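Chloride intracellular channel Clic (Drosophila melanogaster, PDB 2YV7) might insert into membranes from a soluble GST-like form to make pH-dependent chloride channels, and may play a role in ethanol sensitivity. Local coordinates at residues K119-L124 / S159-R164; Y46-Y51 / D169-F174; P180-I185 / W205-H210. One frame throughout, in Å; residues are numbered along the deposited sequence.

Contact 1 of 3, residues K119-L124 / S159-R164; sequences KEVATL and SARNTR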
loop_
_atom_site.group_PDB
_atom_site.type_symbol
_atom_site.label_atom_id
_atom_site.label_comp_id
_atom_site.label_asym_id
_atom_site.label_seq_id
_atom_site.Cartn_x
_atom_site.Cartn_y
_atom_site.Cartn_z
ATOM N N LYS A 119 13.132 -3.952 -14.144
ATOM C CA LYS A 119 13.536 -2.550 -14.078
ATOM C C LYS A 119 12.544 -1.643 -14.792
ATOM O O LYS A 119 12.370 -0.486 -14.409
ATOM C CB LYS A 119 14.942 -2.354 -14.678
ATOM C CG LYS A 119 16.049 -3.001 -13.872
ATOM C CD LYS A 119 17.377 -2.278 -14.081
ATOM C CE LYS A 119 18.508 -2.813 -13.159
ATOM N NZ LYS A 119 18.176 -2.761 -11.688
ATOM N N GLU A 120 11.906 -2.179 -15.828
ATOM C CA GLU A 120 10.883 -1.496 -16.583
ATOM C C GLU A 120 9.730 -1.032 -15.662
ATOM O O GLU A 120 9.310 0.176 -15.664
ATOM C CB GLU A 120 10.402 -2.434 -17.694
ATOM C CG GLU A 120 9.463 -1.846 -18.725
ATOM C CD GLU A 120 9.505 -2.618 -20.059
ATOM O OE1 GLU A 120 10.549 -2.524 -20.756
ATOM O OE2 GLU A 120 8.490 -3.284 -20.412
ATOM N N VAL A 121 9.265 -1.986 -14.864
ATOM C CA VAL A 121 8.208 -1.719 -13.916
ATOM C C VAL A 121 8.685 -0.776 -12.798
ATOM O O VAL A 121 7.952 0.144 -12.436
ATOM C CB VAL A 121 7.538 -2.993 -13.387
ATOM C CG1 VAL A 121 6.495 -2.605 -12.321
ATOM C CG2 VAL A 121 6.864 -3.764 -14.537
ATOM N N ALA A 122 9.868 -0.996 -12.238
ATOM C CA ALA A 122 10.396 -0.052 -11.223
ATOM C C ALA A 122 10.358 1.358 -11.761
ATOM O O ALA A 122 9.883 2.274 -11.103
ATOM C CB ALA A 122 11.794 -0.381 -10.869
ATOM N N THR A 123 10.837 1.541 -12.985
ATOM C CA THR A 123 10.949 2.911 -13.503
ATOM C C THR A 123 9.547 3.466 -13.776
ATOM O O THR A 123 9.264 4.666 -13.588
ATOM C CB THR A 123 11.700 2.890 -14.834
ATOM O OG1 THR A 123 13.064 2.490 -14.615
ATOM C CG2 THR A 123 11.685 4.329 -15.431
ATOM N N LEU A 124 8.677 2.579 -14.261
ATOM C CA LEU A 124 7.281 2.921 -14.549
ATOM C C LEU A 124 6.582 3.590 -13.364
ATOM O O LEU A 124 5.846 4.539 -13.529
ATOM C CB LEU A 124 6.489 1.695 -15.004
ATOM C CG LEU A 124 4.978 1.850 -15.259
ATOM C CD1 LEU A 124 4.825 2.580 -16.589
ATOM C CD2 LEU A 124 4.363 0.445 -15.336
ATOM N N SER A 159 -2.287 -2.433 -20.347
ATOM C CA SER A 159 -3.000 -2.729 -21.588
ATOM C C SER A 159 -2.068 -3.523 -22.516
ATOM O O SER A 159 -2.506 -4.529 -23.119
ATOM C CB SER A 159 -3.441 -1.369 -22.192
ATOM O OG SER A 159 -4.129 -1.506 -23.419
ATOM N N ALA A 160 -0.797 -3.113 -22.620
ATOM C CA ALA A 160 0.176 -3.767 -23.533
ATOM C C ALA A 160 0.498 -5.168 -23.019
ATOM O O ALA A 160 0.561 -6.120 -23.802
ATOM C CB ALA A 160 1.424 -2.995 -23.674
ATOM N N ARG A 161 0.630 -5.301 -21.699
ATOM C CA ARG A 161 0.992 -6.602 -21.107
ATOM C C ARG A 161 -0.185 -7.556 -21.052
ATOM O O ARG A 161 0.007 -8.759 -21.151
ATOM C CB ARG A 161 1.691 -6.423 -19.748
ATOM C CG ARG A 161 3.041 -5.590 -19.792
ATOM C CD ARG A 161 4.275 -6.463 -20.111
ATOM N NE ARG A 161 5.577 -5.816 -19.874
ATOM C CZ ARG A 161 6.298 -5.921 -18.749
ATOM N NH1 ARG A 161 5.843 -6.619 -17.717
ATOM N NH2 ARG A 161 7.469 -5.304 -18.633
ATOM N N ASN A 162 -1.410 -7.044 -20.926
ATOM C CA ASN A 162 -2.617 -7.845 -20.735
ATOM C C ASN A 162 -2.427 -8.988 -19.738
ATOM O O ASN A 162 -2.791 -10.119 -19.998
ATOM C CB ASN A 162 -3.180 -8.352 -22.070
ATOM C CG ASN A 162 -4.690 -8.568 -22.020
ATOM O OD1 ASN A 162 -5.445 -7.708 -21.546
ATOM N ND2 ASN A 162 -5.138 -9.717 -22.496
ATOM N N THR A 163 -1.826 -8.670 -18.599
ATOM C CA THR A 163 -1.711 -9.599 -17.486
ATOM C C THR A 163 -2.536 -8.989 -16.354
ATOM O O THR A 163 -2.903 -7.804 -16.426
ATOM C CB THR A 163 -0.268 -9.789 -17.092
ATOM O OG1 THR A 163 0.357 -8.501 -16.853
ATOM C CG2 THR A 163 0.489 -10.511 -18.219
ATOM N N ARG A 164 -2.872 -9.804 -15.358
ATOM C CA ARG A 164 -3.764 -9.376 -14.297
ATOM C C ARG A 164 -3.003 -8.326 -13.494
ATOM O O ARG A 164 -3.596 -7.335 -13.133
ATOM C CB ARG A 164 -4.195 -10.499 -13.350
ATOM C CG ARG A 164 -5.209 -10.064 -12.306
ATOM C CD ARG A 164 -5.664 -11.185 -11.451
ATOM N NE ARG A 164 -6.788 -11.812 -12.099
ATOM C CZ ARG A 164 -7.994 -11.940 -11.564
ATOM N NH1 ARG A 164 -8.257 -11.505 -10.331
ATOM N NH2 ARG A 164 -8.931 -12.546 -12.275
#

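Contact 2 of 3, residues Y46-Y51 / D169-F174; sequences YFMDLY and DTMCCF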
loop_
_atom_site.group_PDB
_atom_site.type_symbol
_atom_site.label_atom_id
_atom_site.label_comp_id
_atom_site.label_asym_id
_atom_site.label_seq_id
_atom_site.Cartn_x
_atom_site.Cartn_y
_atom_site.Cartn_z
ATOM N N TYR A 46 4.267 -3.244 2.977
ATOM C CA TYR A 46 4.932 -4.392 3.656
ATOM C C TYR A 46 3.898 -5.336 4.291
ATOM O O TYR A 46 4.097 -6.549 4.292
ATOM C CB TYR A 46 6.050 -3.949 4.625
ATOM C CG TYR A 46 7.075 -3.040 3.978
ATOM C CD1 TYR A 46 7.363 -3.160 2.607
ATOM C CD2 TYR A 46 7.666 -1.977 4.682
ATOM C CE1 TYR A 46 8.247 -2.289 1.960
ATOM C CE2 TYR A 46 8.564 -1.125 4.046
ATOM C CZ TYR A 46 8.838 -1.287 2.691
ATOM O OH TYR A 46 9.707 -0.395 2.055
ATOM N N PHE A 47 2.772 -4.803 4.771
ATOM C CA PHE A 47 1.643 -5.633 5.201
ATOM C C PHE A 47 1.242 -6.517 4.020
ATOM O O PHE A 47 1.073 -7.708 4.130
ATOM C CB PHE A 47 0.517 -4.661 5.641
ATOM C CG PHE A 47 -0.668 -5.281 6.376
ATOM C CD1 PHE A 47 -1.114 -6.605 6.136
ATOM C CD2 PHE A 47 -1.397 -4.489 7.253
ATOM C CE1 PHE A 47 -2.258 -7.125 6.808
ATOM C CE2 PHE A 47 -2.540 -5.020 7.954
ATOM C CZ PHE A 47 -2.967 -6.331 7.702
ATOM N N MET A 48 1.071 -5.906 2.834
ATOM C CA MET A 48 0.656 -6.668 1.673
ATOM C C MET A 48 1.685 -7.757 1.295
ATOM O O MET A 48 1.269 -8.857 0.990
ATOM C CB MET A 48 0.444 -5.715 0.475
ATOM C CG MET A 48 -0.891 -5.032 0.603
ATOM S SD MET A 48 -1.334 -4.082 -0.895
ATOM C CE MET A 48 -1.694 -5.425 -2.021
ATOM N N ASP A 49 2.983 -7.423 1.263
ATOM C CA ASP A 49 4.046 -8.398 0.893
ATOM C C ASP A 49 3.953 -9.576 1.850
ATOM O O ASP A 49 3.899 -10.739 1.422
ATOM C CB ASP A 49 5.421 -7.741 1.026
ATOM C CG ASP A 49 5.728 -6.819 -0.117
ATOM O OD1 ASP A 49 5.202 -7.088 -1.195
ATOM O OD2 ASP A 49 6.575 -5.973 0.076
ATOM N N LEU A 50 3.856 -9.259 3.135
ATOM C CA LEU A 50 3.896 -10.365 4.131
ATOM C C LEU A 50 2.626 -11.242 4.098
ATOM O O LEU A 50 2.652 -12.468 4.295
ATOM C CB LEU A 50 4.164 -9.759 5.506
ATOM C CG LEU A 50 5.581 -9.223 5.690
ATOM C CD1 LEU A 50 5.680 -8.244 6.934
ATOM C CD2 LEU A 50 6.646 -10.344 5.747
ATOM N N TYR A 51 1.492 -10.597 3.860
ATOM C CA TYR A 51 0.229 -11.303 3.748
ATOM C C TYR A 51 0.303 -12.294 2.601
ATOM O O TYR A 51 -0.171 -13.441 2.734
ATOM C CB TYR A 51 -0.947 -10.298 3.605
ATOM C CG TYR A 51 -2.301 -10.959 3.770
ATOM C CD1 TYR A 51 -2.836 -11.735 2.738
ATOM C CD2 TYR A 51 -3.018 -10.849 4.989
ATOM C CE1 TYR A 51 -4.027 -12.381 2.888
ATOM C CE2 TYR A 51 -4.241 -11.478 5.140
ATOM C CZ TYR A 51 -4.728 -12.248 4.073
ATOM O OH TYR A 51 -5.910 -12.920 4.161
ATOM N N ASP A 169 0.460 -12.694 -14.064
ATOM C CA ASP A 169 -0.813 -12.967 -13.425
ATOM C C ASP A 169 -0.754 -13.179 -11.914
ATOM O O ASP A 169 -1.782 -13.399 -11.314
ATOM C CB ASP A 169 -1.591 -14.067 -14.140
ATOM C CG ASP A 169 -1.828 -13.755 -15.638
ATOM O OD1 ASP A 169 -2.167 -12.580 -15.986
ATOM O OD2 ASP A 169 -1.683 -14.699 -16.484
ATOM N N THR A 170 0.453 -13.140 -11.340
ATOM C CA THR A 170 0.703 -13.266 -9.912
ATOM C C THR A 170 1.167 -11.908 -9.355
ATOM O O THR A 170 1.903 -11.192 -10.048
ATOM C CB THR A 170 1.872 -14.295 -9.683
ATOM O OG1 THR A 170 1.390 -15.616 -9.934
ATOM C CG2 THR A 170 2.444 -14.245 -8.252
ATOM N N MET A 171 0.766 -11.601 -8.124
ATOM C CA MET A 171 1.230 -10.415 -7.414
ATOM C C MET A 171 2.725 -10.411 -7.224
ATOM O O MET A 171 3.329 -11.441 -6.896
ATOM C CB MET A 171 0.520 -10.275 -6.052
ATOM C CG MET A 171 -0.921 -9.928 -6.165
ATOM S SD MET A 171 -1.061 -8.144 -6.469
ATOM C CE MET A 171 -0.316 -7.438 -5.001
ATOM N N CYS A 172 3.336 -9.240 -7.440
ATOM C CA CYS A 172 4.706 -9.039 -6.984
ATOM C C CYS A 172 4.864 -7.788 -6.112
ATOM O O CYS A 172 3.890 -7.026 -5.837
ATOM C CB CYS A 172 5.689 -8.978 -8.168
ATOM S SG CYS A 172 5.458 -7.498 -9.119
ATOM N N CYS A 173 6.092 -7.560 -5.690
ATOM C CA CYS A 173 6.481 -6.418 -4.857
ATOM C C CYS A 173 5.956 -5.068 -5.394
ATOM O O CYS A 173 5.630 -4.141 -4.616
ATOM C CB CYS A 173 8.006 -6.349 -4.638
ATOM S SG CYS A 173 8.945 -6.307 -6.175
ATOM N N PHE A 174 5.983 -4.923 -6.722
ATOM C CA PHE A 174 5.648 -3.629 -7.336
ATOM C C PHE A 174 4.161 -3.375 -7.214
ATOM O O PHE A 174 3.747 -2.222 -7.091
ATOM C CB PHE A 174 6.051 -3.603 -8.821
ATOM C CG PHE A 174 7.568 -3.790 -9.040
ATOM C CD1 PHE A 174 8.456 -2.858 -8.529
ATOM C CD2 PHE A 174 8.055 -4.854 -9.779
ATOM C CE1 PHE A 174 9.888 -3.012 -8.723
ATOM C CE2 PHE A 174 9.441 -5.017 -9.949
ATOM C CZ PHE A 174 10.330 -4.085 -9.450
#

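Contact 3 of 3, residues P180-I185 / W205-H210; sequences PRLQHI and WRYMYH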
loop_
_atom_site.group_PDB
_atom_site.type_symbol
_atom_site.label_atom_id
_atom_site.label_comp_id
_atom_site.label_asym_id
_atom_site.label_seq_id
_atom_site.Cartn_x
_atom_site.Cartn_y
_atom_site.Cartn_z
ATOM N N PRO A 180 -1.514 0.514 -2.912
ATOM C CA PRO A 180 -1.785 1.505 -1.844
ATOM C C PRO A 180 -1.751 2.970 -2.369
ATOM O O PRO A 180 -2.650 3.771 -2.062
ATOM C CB PRO A 180 -0.689 1.225 -0.800
ATOM C CG PRO A 180 -0.301 -0.218 -1.009
ATOM C CD PRO A 180 -0.380 -0.386 -2.525
ATOM N N ARG A 181 -0.829 3.269 -3.312
ATOM C CA ARG A 181 -0.829 4.670 -3.845
ATOM C C ARG A 181 -2.073 4.949 -4.702
ATOM O O ARG A 181 -2.601 6.012 -4.648
ATOM C CB ARG A 181 0.476 4.929 -4.632
ATOM C CG ARG A 181 1.684 4.964 -3.684
ATOM C CD ARG A 181 2.983 4.543 -4.449
ATOM N NE ARG A 181 4.044 4.849 -3.494
ATOM C CZ ARG A 181 4.340 4.086 -2.420
ATOM N NH1 ARG A 181 3.679 2.953 -2.211
ATOM N NH2 ARG A 181 5.314 4.474 -1.590
ATOM N N LEU A 182 -2.581 3.980 -5.484
ATOM C CA LEU A 182 -3.817 4.167 -6.246
ATOM C C LEU A 182 -4.998 4.448 -5.318
ATOM O O LEU A 182 -5.827 5.369 -5.552
ATOM C CB LEU A 182 -4.085 2.915 -7.104
ATOM C CG LEU A 182 -3.104 2.696 -8.263
ATOM C CD1 LEU A 182 -3.584 1.506 -8.999
ATOM C CD2 LEU A 182 -3.269 3.936 -9.270
ATOM N N GLN A 183 -5.019 3.756 -4.209
ATOM C CA GLN A 183 -6.082 4.012 -3.231
ATOM C C GLN A 183 -5.988 5.421 -2.589
ATOM O O GLN A 183 -7.039 6.093 -2.521
ATOM C CB GLN A 183 -6.054 2.892 -2.154
ATOM C CG GLN A 183 -7.304 3.012 -1.224
ATOM C CD GLN A 183 -8.612 2.561 -1.910
ATOM O OE1 GLN A 183 -8.613 2.193 -3.068
ATOM N NE2 GLN A 183 -9.749 2.564 -1.150
ATOM N N HIS A 184 -4.798 5.946 -2.231
ATOM C CA HIS A 184 -4.707 7.310 -1.700
ATOM C C HIS A 184 -5.077 8.303 -2.802
ATOM O O HIS A 184 -5.726 9.283 -2.566
ATOM C CB HIS A 184 -3.271 7.580 -1.248
ATOM C CG HIS A 184 -2.927 7.017 0.100
ATOM N ND1 HIS A 184 -3.173 5.695 0.451
ATOM C CD2 HIS A 184 -2.236 7.557 1.130
ATOM C CE1 HIS A 184 -2.753 5.497 1.703
ATOM N NE2 HIS A 184 -2.119 6.580 2.097
ATOM N N ILE A 185 -4.645 8.025 -4.038
ATOM C CA ILE A 185 -5.035 8.876 -5.194
ATOM C C ILE A 185 -6.550 8.972 -5.309
ATOM O O ILE A 185 -7.039 10.106 -5.359
ATOM C CB ILE A 185 -4.416 8.366 -6.500
ATOM C CG1 ILE A 185 -2.898 8.666 -6.521
ATOM C CG2 ILE A 185 -5.014 9.101 -7.715
ATOM C CD1 ILE A 185 -2.188 7.893 -7.710
ATOM N N TRP A 205 -8.460 0.598 -14.564
ATOM C CA TRP A 205 -9.678 0.373 -13.777
ATOM C C TRP A 205 -9.835 -1.120 -13.563
ATOM O O TRP A 205 -10.211 -1.562 -12.484
ATOM C CB TRP A 205 -10.889 1.025 -14.480
ATOM C CG TRP A 205 -11.046 2.429 -14.080
ATOM C CD1 TRP A 205 -10.977 3.547 -14.887
ATOM C CD2 TRP A 205 -11.277 2.906 -12.740
ATOM N NE1 TRP A 205 -11.166 4.669 -14.126
ATOM C CE2 TRP A 205 -11.352 4.321 -12.814
ATOM C CE3 TRP A 205 -11.439 2.257 -11.489
ATOM C CZ2 TRP A 205 -11.591 5.131 -11.692
ATOM C CZ3 TRP A 205 -11.656 3.061 -10.326
ATOM C CH2 TRP A 205 -11.735 4.491 -10.451
ATOM N N ARG A 206 -9.439 -1.895 -14.562
ATOM C CA ARG A 206 -9.496 -3.373 -14.467
ATOM C C ARG A 206 -8.482 -3.855 -13.397
ATOM O O ARG A 206 -8.779 -4.740 -12.607
ATOM C CB ARG A 206 -9.236 -3.978 -15.827
ATOM C CG ARG A 206 -9.226 -5.525 -15.875
ATOM C CD ARG A 206 -9.075 -6.113 -17.327
ATOM N NE ARG A 206 -8.279 -5.300 -18.266
ATOM C CZ ARG A 206 -8.787 -4.633 -19.323
ATOM N NH1 ARG A 206 -10.099 -4.681 -19.597
ATOM N NH2 ARG A 206 -7.987 -3.912 -20.122
ATOM N N TYR A 207 -7.307 -3.231 -13.341
ATOM C CA TYR A 207 -6.334 -3.565 -12.310
ATOM C C TYR A 207 -6.923 -3.272 -10.898
ATOM O O TYR A 207 -6.794 -4.090 -9.980
ATOM C CB TYR A 207 -5.071 -2.697 -12.558
ATOM C CG TYR A 207 -3.908 -2.912 -11.630
ATOM C CD1 TYR A 207 -3.058 -4.016 -11.753
ATOM C CD2 TYR A 207 -3.633 -1.962 -10.653
ATOM C CE1 TYR A 207 -1.928 -4.191 -10.924
ATOM C CE2 TYR A 207 -2.488 -2.102 -9.797
ATOM C CZ TYR A 207 -1.650 -3.183 -9.947
ATOM O OH TYR A 207 -0.573 -3.238 -9.110
ATOM N N MET A 208 -7.549 -2.093 -10.726
ATOM C CA MET A 208 -8.145 -1.742 -9.437
ATOM C C MET A 208 -9.306 -2.681 -9.084
ATOM O O MET A 208 -9.476 -3.092 -7.910
ATOM C CB MET A 208 -8.540 -0.255 -9.422
ATOM C CG MET A 208 -7.309 0.618 -9.472
ATOM S SD MET A 208 -7.631 2.365 -9.227
ATOM C CE MET A 208 -8.008 2.890 -10.877
ATOM N N TYR A 209 -10.062 -3.079 -10.097
ATOM C CA TYR A 209 -11.129 -4.023 -9.880
ATOM C C TYR A 209 -10.538 -5.263 -9.210
ATOM O O TYR A 209 -11.007 -5.698 -8.148
ATOM C CB TYR A 209 -11.799 -4.353 -11.193
ATOM C CG TYR A 209 -12.884 -5.360 -11.057
ATOM C CD1 TYR A 209 -14.136 -4.985 -10.564
ATOM C CD2 TYR A 209 -12.675 -6.671 -11.422
ATOM C CE1 TYR A 209 -15.160 -5.919 -10.433
ATOM C CE2 TYR A 209 -13.680 -7.600 -11.309
ATOM C CZ TYR A 209 -14.925 -7.213 -10.799
ATOM O OH TYR A 209 -15.958 -8.139 -10.688
ATOM N N HIS A 210 -9.478 -5.787 -9.784
ATOM C CA HIS A 210 -8.784 -6.928 -9.179
ATOM C C HIS A 210 -8.166 -6.663 -7.844
ATOM O O HIS A 210 -8.083 -7.557 -7.035
ATOM C CB HIS A 210 -7.765 -7.502 -10.124
ATOM C CG HIS A 210 -8.381 -8.064 -11.368
ATOM N ND1 HIS A 210 -9.456 -8.928 -11.331
ATOM C CD2 HIS A 210 -8.127 -7.827 -12.679
ATOM C CE1 HIS A 210 -9.815 -9.230 -12.573
ATOM N NE2 HIS A 210 -9.016 -8.583 -13.410
#

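Contact 1 of 3, residues K119-L124 / S159-R164
A salt bridge between Glu120 and Arg161 joins the first turn of helix 119-125 to the last turn of helix 141-161 in the all-helical C-terminal half of this GST-fold protein. Its one bond runs from Arg161 NH2 to Glu120 OE2, 2.9 Å apart, with an N-H...O angle of 162°. The two flat groups use it differently. OE2 sits at the edge of the guanidinium, nearly in its plane, whereas NH2 reaches the carboxylate from above, 46° out of the carboxylate plane. Arg161 NE lies 3.9 Å from Glu120 OE2, too far for a second bond, so this is a single-pronged pair and not a bidentate one. The backbones stay well separated, 11.3 Å between the CA atoms of Val121 and Arg161, and the long side chains make up the difference. Glu120 places CG anti to the backbone N and runs on extended beyond it, while Arg161 turns at its second torsion (chi2 -87°) before reaching over.

In the GST fold, helices of this half pack into a bundle, and here the bridge spans the partly exposed margin where two of them approach. Beside the bridge, the apolar neighbour is Val121, whose CG2 comes within 4.4 Å of Arg161 NH1 at an oblique angle to the guanidinium. The buried Val121 also packs on His157 and on Phe174 of helix 173-193. With an alanine here instead of Arg161, Glu120 OE2 would probably lose its charged partner and Val121 CG2 part of its covering. Asp118 OD2 forms a long and weak ion pair with Arg161 NH2, so that NH2 has a second, weaker acidic neighbour.

Contact 2 of 3, residues Y46-Y51 / D169-F174
Met48 and Met171 meet methyl to methyl at the boundary between the thioredoxin-like N-terminal domain and the helical C-terminal half, an interface basic to the GST fold. Their CE atoms are 3.9 Å apart and the two side chains cross at about a right angle; CE to CE is their one close approach. Both point from their backbones toward the other segment, but they get there differently: Met48 is straight as far as its sulfur and bends at the last torsion (chi3 72°), whereas Met171 folds at both chi2 (-80°) and chi3 (-61°). Cys176, one turn into helix 173-193, touches both methionines.

The second point of approach is less apolar. The backbones come nearest at Asp49 and Cys173, whose CA atoms are 6.6 Å apart, and the Asp49 carboxylate leans in until OD1 lies 3.9 Å from Cys173 CA. OD1 is buried there without a hydrogen-bond partner, which could raise its proton affinity, while the nearby start of helix 173-193 would probably work against this. Segment 46-51 lies in a region (42-66) predicted to cross the membrane after insertion, so this buried packing would probably have to part in that transition. Helix 173-193 starts beside it with Cys172 as N-cap: Phe174 N donates a weak bond to Cys172 SG, 3.6 Å long.

Contact 3 of 3, residues P180-I185 / W205-H210
Leu182 pushes one methyl, CD1, between Tyr207 and Met208, joining helix 173-193 to helix 202-212 inside the helical C-terminal half of the GST fold. This is the tight part of the contact. CD1 lies 3.8 Å from Tyr207 CD2 and 3.9 Å from Tyr207 CE2, near the plane of the ring, so it meets an edge and not a face. The leucine and tyrosine side chains cross at about a right angle. On the methionine, Met208 CG is 3.9 Å from the same CD1, and SD follows at 4.1 Å. Leu182 thereby spans a backbone separation of 8.0 Å, measured between its CA and that of Met208. For Tyr207, chi1 of -178° swings the ring toward the leucine, and chi2 of 77° turns its CD2-CE2 edge to CD1.

On the looser, outward part of helix 202-212, Arg206, Tyr209 and His210 are partly exposed and make no contact with segment 180-185. Met208 bends at chi3 to lay its CE over a face of Trp205, 3.5 Å above the plane and offset toward the rim.

No hydrogen bond crosses between the segments, and Tyr207 OH is bonded instead to Asp175; this contact therefore depends on the shape fit of apolar groups, with the tyrosine's polar end satisfied apart from it.

How the contacts relate
The three centres lie 14 to 15 Å apart, roughly equidistant. Along the chain, contact 1 is nested inside the long loop closed by contact 2, and contact 3 follows both. Helix 173-193 is the shared element: contact 2 uses its start and the residues before it, contact 3 its middle, and its Phe174 packs on Ala122 of contact 1. Met48 SD also reaches Pro180 CG, 4.0 Å away, linking contacts 2 and 3. Contacts 1 and 3 tie helices of the C-terminal half together; of the three, contact 2 is the one whose two segments come from different halves, one of them the N-terminal domain thought to rearrange for membrane insertion.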